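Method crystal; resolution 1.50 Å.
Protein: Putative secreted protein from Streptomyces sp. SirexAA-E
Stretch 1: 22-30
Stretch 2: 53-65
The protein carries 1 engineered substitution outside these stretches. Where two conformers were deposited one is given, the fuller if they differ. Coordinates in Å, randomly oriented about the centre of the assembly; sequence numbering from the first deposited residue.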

# COMPACT_ATOMS: atom_id res chain seq x y z
N PRO A 22 -13.58 4.30 -21.45
CA PRO A 22 -12.57 3.79 -22.39
C PRO A 22 -11.28 3.29 -21.74
O PRO A 22 -10.48 2.67 -22.44
CB PRO A 22 -12.29 5.00 -23.28
CG PRO A 22 -12.59 6.18 -22.40
CD PRO A 22 -13.75 5.76 -21.55
N ASN A 23 -11.08 3.56 -20.45
CA ASN A 23 -9.84 3.16 -19.78
C ASN A 23 -9.98 1.84 -19.02
O ASN A 23 -9.04 1.39 -18.37
CB ASN A 23 -9.38 4.26 -18.82
CG ASN A 23 -9.00 5.53 -19.54
OD1 ASN A 23 -8.72 5.53 -20.74
ND2 ASN A 23 -8.98 6.64 -18.80
N VAL A 24 -11.16 1.24 -19.10
CA VAL A 24 -11.35 -0.10 -18.57
C VAL A 24 -11.48 -1.04 -19.75
O VAL A 24 -12.47 -1.00 -20.49
CB VAL A 24 -12.59 -0.22 -17.66
CG1 VAL A 24 -12.71 -1.64 -17.12
CG2 VAL A 24 -12.52 0.76 -16.49
N LEU A 25 -10.46 -1.86 -19.96
CA LEU A 25 -10.43 -2.80 -21.07
C LEU A 25 -10.94 -4.13 -20.55
O LEU A 25 -10.31 -4.75 -19.69
CB LEU A 25 -9.02 -2.93 -21.65
CG LEU A 25 -8.40 -1.74 -22.40
CD1 LEU A 25 -8.16 -0.54 -21.50
CD2 LEU A 25 -7.10 -2.16 -23.06
N VAL A 26 -12.08 -4.57 -21.06
CA VAL A 26 -12.70 -5.81 -20.62
C VAL A 26 -12.52 -6.89 -21.67
O VAL A 26 -12.88 -6.70 -22.84
CB VAL A 26 -14.20 -5.62 -20.29
CG1 VAL A 26 -14.79 -6.91 -19.78
CG2 VAL A 26 -14.38 -4.51 -19.26
N PHE A 27 -11.96 -8.02 -21.25
CA PHE A 27 -11.67 -9.14 -22.14
C PHE A 27 -12.53 -10.34 -21.78
O PHE A 27 -12.89 -10.52 -20.62
CB PHE A 27 -10.19 -9.55 -22.04
CG PHE A 27 -9.23 -8.42 -22.32
CD1 PHE A 27 -8.90 -8.08 -23.62
CD2 PHE A 27 -8.66 -7.72 -21.27
CE1 PHE A 27 -8.02 -7.05 -23.88
CE2 PHE A 27 -7.77 -6.68 -21.52
CZ PHE A 27 -7.45 -6.35 -22.83
N ASP A 28 -12.86 -11.15 -22.77
CA ASP A 28 -13.46 -12.45 -22.49
C ASP A 28 -12.64 -13.50 -23.24
O ASP A 28 -11.81 -13.14 -24.08
CB ASP A 28 -14.94 -12.47 -22.89
CG ASP A 28 -15.15 -12.52 -24.37
OD1 ASP A 28 -15.15 -13.64 -24.94
OD2 ASP A 28 -15.33 -11.44 -24.98
N PRO A 29 -12.83 -14.80 -22.93
CA PRO A 29 -11.97 -15.80 -23.57
C PRO A 29 -12.03 -15.82 -25.10
O PRO A 29 -11.13 -16.38 -25.72
CB PRO A 29 -12.50 -17.12 -22.99
CG PRO A 29 -13.01 -16.74 -21.65
CD PRO A 29 -13.63 -15.38 -21.84
N SER A 30 -13.05 -15.20 -25.70
CA SER A 30 -13.17 -15.20 -27.16
C SER A 30 -12.68 -13.91 -27.80
O SER A 30 -12.67 -13.79 -29.03
CB SER A 30 -14.63 -15.45 -27.57
OG SER A 30 -15.42 -14.31 -27.31
N ASP A 53 -1.77 8.89 -17.92
CA ASP A 53 -2.58 7.80 -18.45
C ASP A 53 -2.81 6.74 -17.37
O ASP A 53 -1.97 6.53 -16.49
CB ASP A 53 -1.94 7.20 -19.70
CG ASP A 53 -2.12 8.09 -20.94
OD1 ASP A 53 -2.97 9.01 -20.92
OD2 ASP A 53 -1.42 7.86 -21.95
N ARG A 54 -3.97 6.08 -17.44
CA ARG A 54 -4.42 5.10 -16.44
C ARG A 54 -5.18 3.98 -17.13
O ARG A 54 -6.01 4.25 -18.00
CB ARG A 54 -5.34 5.76 -15.40
CG ARG A 54 -4.72 6.89 -14.59
CD ARG A 54 -3.66 6.35 -13.65
NE ARG A 54 -3.19 7.34 -12.69
CZ ARG A 54 -2.19 8.19 -12.90
NH1 ARG A 54 -1.55 8.21 -14.07
NH2 ARG A 54 -1.82 9.04 -11.95
N TYR A 55 -4.95 2.73 -16.72
CA TYR A 55 -5.60 1.59 -17.36
C TYR A 55 -6.01 0.52 -16.37
O TYR A 55 -5.22 0.15 -15.50
CB TYR A 55 -4.69 0.93 -18.40
CG TYR A 55 -4.27 1.82 -19.53
CD1 TYR A 55 -3.12 2.59 -19.44
CD2 TYR A 55 -5.01 1.86 -20.71
CE1 TYR A 55 -2.73 3.40 -20.48
CE2 TYR A 55 -4.62 2.67 -21.75
CZ TYR A 55 -3.48 3.43 -21.63
OH TYR A 55 -3.08 4.23 -22.68
N ALA A 56 -7.22 -0.02 -16.55
CA ALA A 56 -7.63 -1.23 -15.85
C ALA A 56 -7.88 -2.33 -16.87
O ALA A 56 -8.62 -2.12 -17.83
CB ALA A 56 -8.87 -1.00 -14.99
N LEU A 57 -7.25 -3.48 -16.66
CA LEU A 57 -7.44 -4.65 -17.51
C LEU A 57 -8.30 -5.65 -16.73
O LEU A 57 -7.90 -6.11 -15.66
CB LEU A 57 -6.10 -5.29 -17.91
CG LEU A 57 -5.02 -4.32 -18.39
CD1 LEU A 57 -3.71 -5.06 -18.63
CD2 LEU A 57 -5.48 -3.57 -19.64
N MET A 58 -9.48 -5.97 -17.25
CA MET A 58 -10.43 -6.81 -16.55
C MET A 58 -10.77 -8.04 -17.38
O MET A 58 -11.11 -7.91 -18.55
CB MET A 58 -11.71 -6.03 -16.23
CG MET A 58 -11.53 -4.97 -15.15
SD MET A 58 -11.38 -5.76 -13.54
CE MET A 58 -11.46 -4.34 -12.45
N PHE A 59 -10.70 -9.21 -16.77
CA PHE A 59 -10.92 -10.45 -17.49
C PHE A 59 -12.15 -11.20 -16.98
O PHE A 59 -12.22 -11.56 -15.80
CB PHE A 59 -9.67 -11.34 -17.39
CG PHE A 59 -8.49 -10.81 -18.17
CD1 PHE A 59 -7.77 -9.71 -17.71
CD2 PHE A 59 -8.12 -11.41 -19.36
CE1 PHE A 59 -6.69 -9.23 -18.45
CE2 PHE A 59 -7.05 -10.93 -20.09
CZ PHE A 59 -6.34 -9.84 -19.63
N LYS A 60 -13.10 -11.44 -17.88
CA LYS A 60 -14.31 -12.20 -17.54
C LYS A 60 -13.95 -13.64 -17.19
O LYS A 60 -12.93 -14.16 -17.66
CB LYS A 60 -15.32 -12.17 -18.69
CG LYS A 60 -15.80 -10.78 -19.07
CD LYS A 60 -16.97 -10.85 -20.04
CE LYS A 60 -17.55 -9.47 -20.28
NZ LYS A 60 -18.80 -9.51 -21.10
N PRO A 61 -14.77 -14.29 -16.36
CA PRO A 61 -14.47 -15.67 -15.99
C PRO A 61 -14.28 -16.60 -17.18
O PRO A 61 -14.97 -16.47 -18.20
CB PRO A 61 -15.70 -16.10 -15.18
CG PRO A 61 -16.20 -14.84 -14.60
CD PRO A 61 -15.93 -13.76 -15.62
N GLY A 62 -13.32 -17.51 -17.05
CA GLY A 62 -12.99 -18.45 -18.11
C GLY A 62 -11.52 -18.80 -18.07
O GLY A 62 -10.84 -18.56 -17.07
N THR A 63 -11.03 -19.35 -19.18
CA THR A 63 -9.64 -19.77 -19.29
C THR A 63 -8.97 -19.06 -20.46
O THR A 63 -9.51 -19.04 -21.58
CB THR A 63 -9.54 -21.31 -19.46
OG1 THR A 63 -10.10 -21.95 -18.32
CG2 THR A 63 -8.09 -21.74 -19.62
N TYR A 64 -7.81 -18.49 -20.20
CA TYR A 64 -7.06 -17.72 -21.17
C TYR A 64 -5.74 -18.39 -21.45
O TYR A 64 -5.05 -18.79 -20.51
CB TYR A 64 -6.84 -16.29 -20.67
CG TYR A 64 -8.13 -15.54 -20.46
CD1 TYR A 64 -8.85 -15.68 -19.27
CD2 TYR A 64 -8.65 -14.72 -21.46
CE1 TYR A 64 -10.05 -15.01 -19.08
CE2 TYR A 64 -9.85 -14.04 -21.27
CZ TYR A 64 -10.54 -14.19 -20.08
OH TYR A 64 -11.73 -13.53 -19.89
N ASN A 65 -5.40 -18.53 -22.72
CA ASN A 65 -4.17 -19.21 -23.12
C ASN A 65 -3.19 -18.27 -23.79
O ASN A 65 -3.58 -17.20 -24.29
CB ASN A 65 -4.49 -20.37 -24.05
CG ASN A 65 -5.42 -21.37 -23.41
OD1 ASN A 65 -5.06 -22.01 -22.43
ND2 ASN A 65 -6.63 -21.50 -23.96
O HOH W 1 -9.34 -18.24 -24.20

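The two stretches meet as neighbouring parallel β-strands, 24-27 against 55-59, whose axes approach to 4.7 Å and diverge by only 19°. Together they bury 750 Å² of surface, both sides summed.

Five backbone hydrogen bonds hold the strands in register. A56 N donates to N23 O (2.9 Å), L25 N to A56 O (2.8 Å), M58 N to L25 O (2.9 Å), F27 N to M58 O (2.8 Å) and K60 N to F27 O (2.9 Å). In the usual parallel pattern, L25 and F27 each use both their N and O, and each bonds to two residues that flank its register partner, L57 or F59. The N-H...O angles, 161° to 176°, show nearly straight bonds. Longer CA-H...O contacts supplement the ladder: V24 CA lies 3.5 Å from A56 O, V26 CA 3.4 Å from M58 O, and Y55 CA 3.6 Å from N23 O.

Side chains alternate between the faces of the sheet. V24, V26, A56 and M58 share one face, where the packing is aliphatic: V24 CG1 sits 4.0 Å from M58 CG, and V26 CG2 4.3 Å from M58 CB, so the base of the methionine side chain serves both valines while its end leads away. Farther along, V26 CG1 rests 3.8 Å from K60 CE, a contact with the hydrocarbon part of the lysine.

The face carrying L25, L57, F27 and F59 is richer in aromatic contacts. The phenylalanine rings form an offset stack, with centroids 4.8 Å apart and planes inclined by 29°; F27 CD2 approaches F59 CZ to 3.5 Å over one face of the F59 ring. L57 CB meets the edge of the F27 ring, 4.2 Å from CE2. L25 reaches two neighbours, with its CD2 4.0 Å from L57 CD2 and its CD1 4.0 Å from Y55 CD2 at the edge of the tyrosine ring.

Beyond the paired strands, P29 packs against the turn and the following strand 62-65. Its CD lies 3.7 Å from Y64 CZ, and its CG 3.9 Å from G62 CA. The absence of a side chain at G62 matters here: an ideal CB would fall 2.5 Å from P29 CG, a clash, and the backbone angles of G62 independently call for glycine. Y64 OH donates to K60 O (2.6 Å) within its own stretch, which places the hydroxyl beside the first stretch, 3.3 Å from D28 CA. A water bridges the stretches by donating to P29 O (3.0 Å from the water O) and to T63 O (2.7 Å from the same atom).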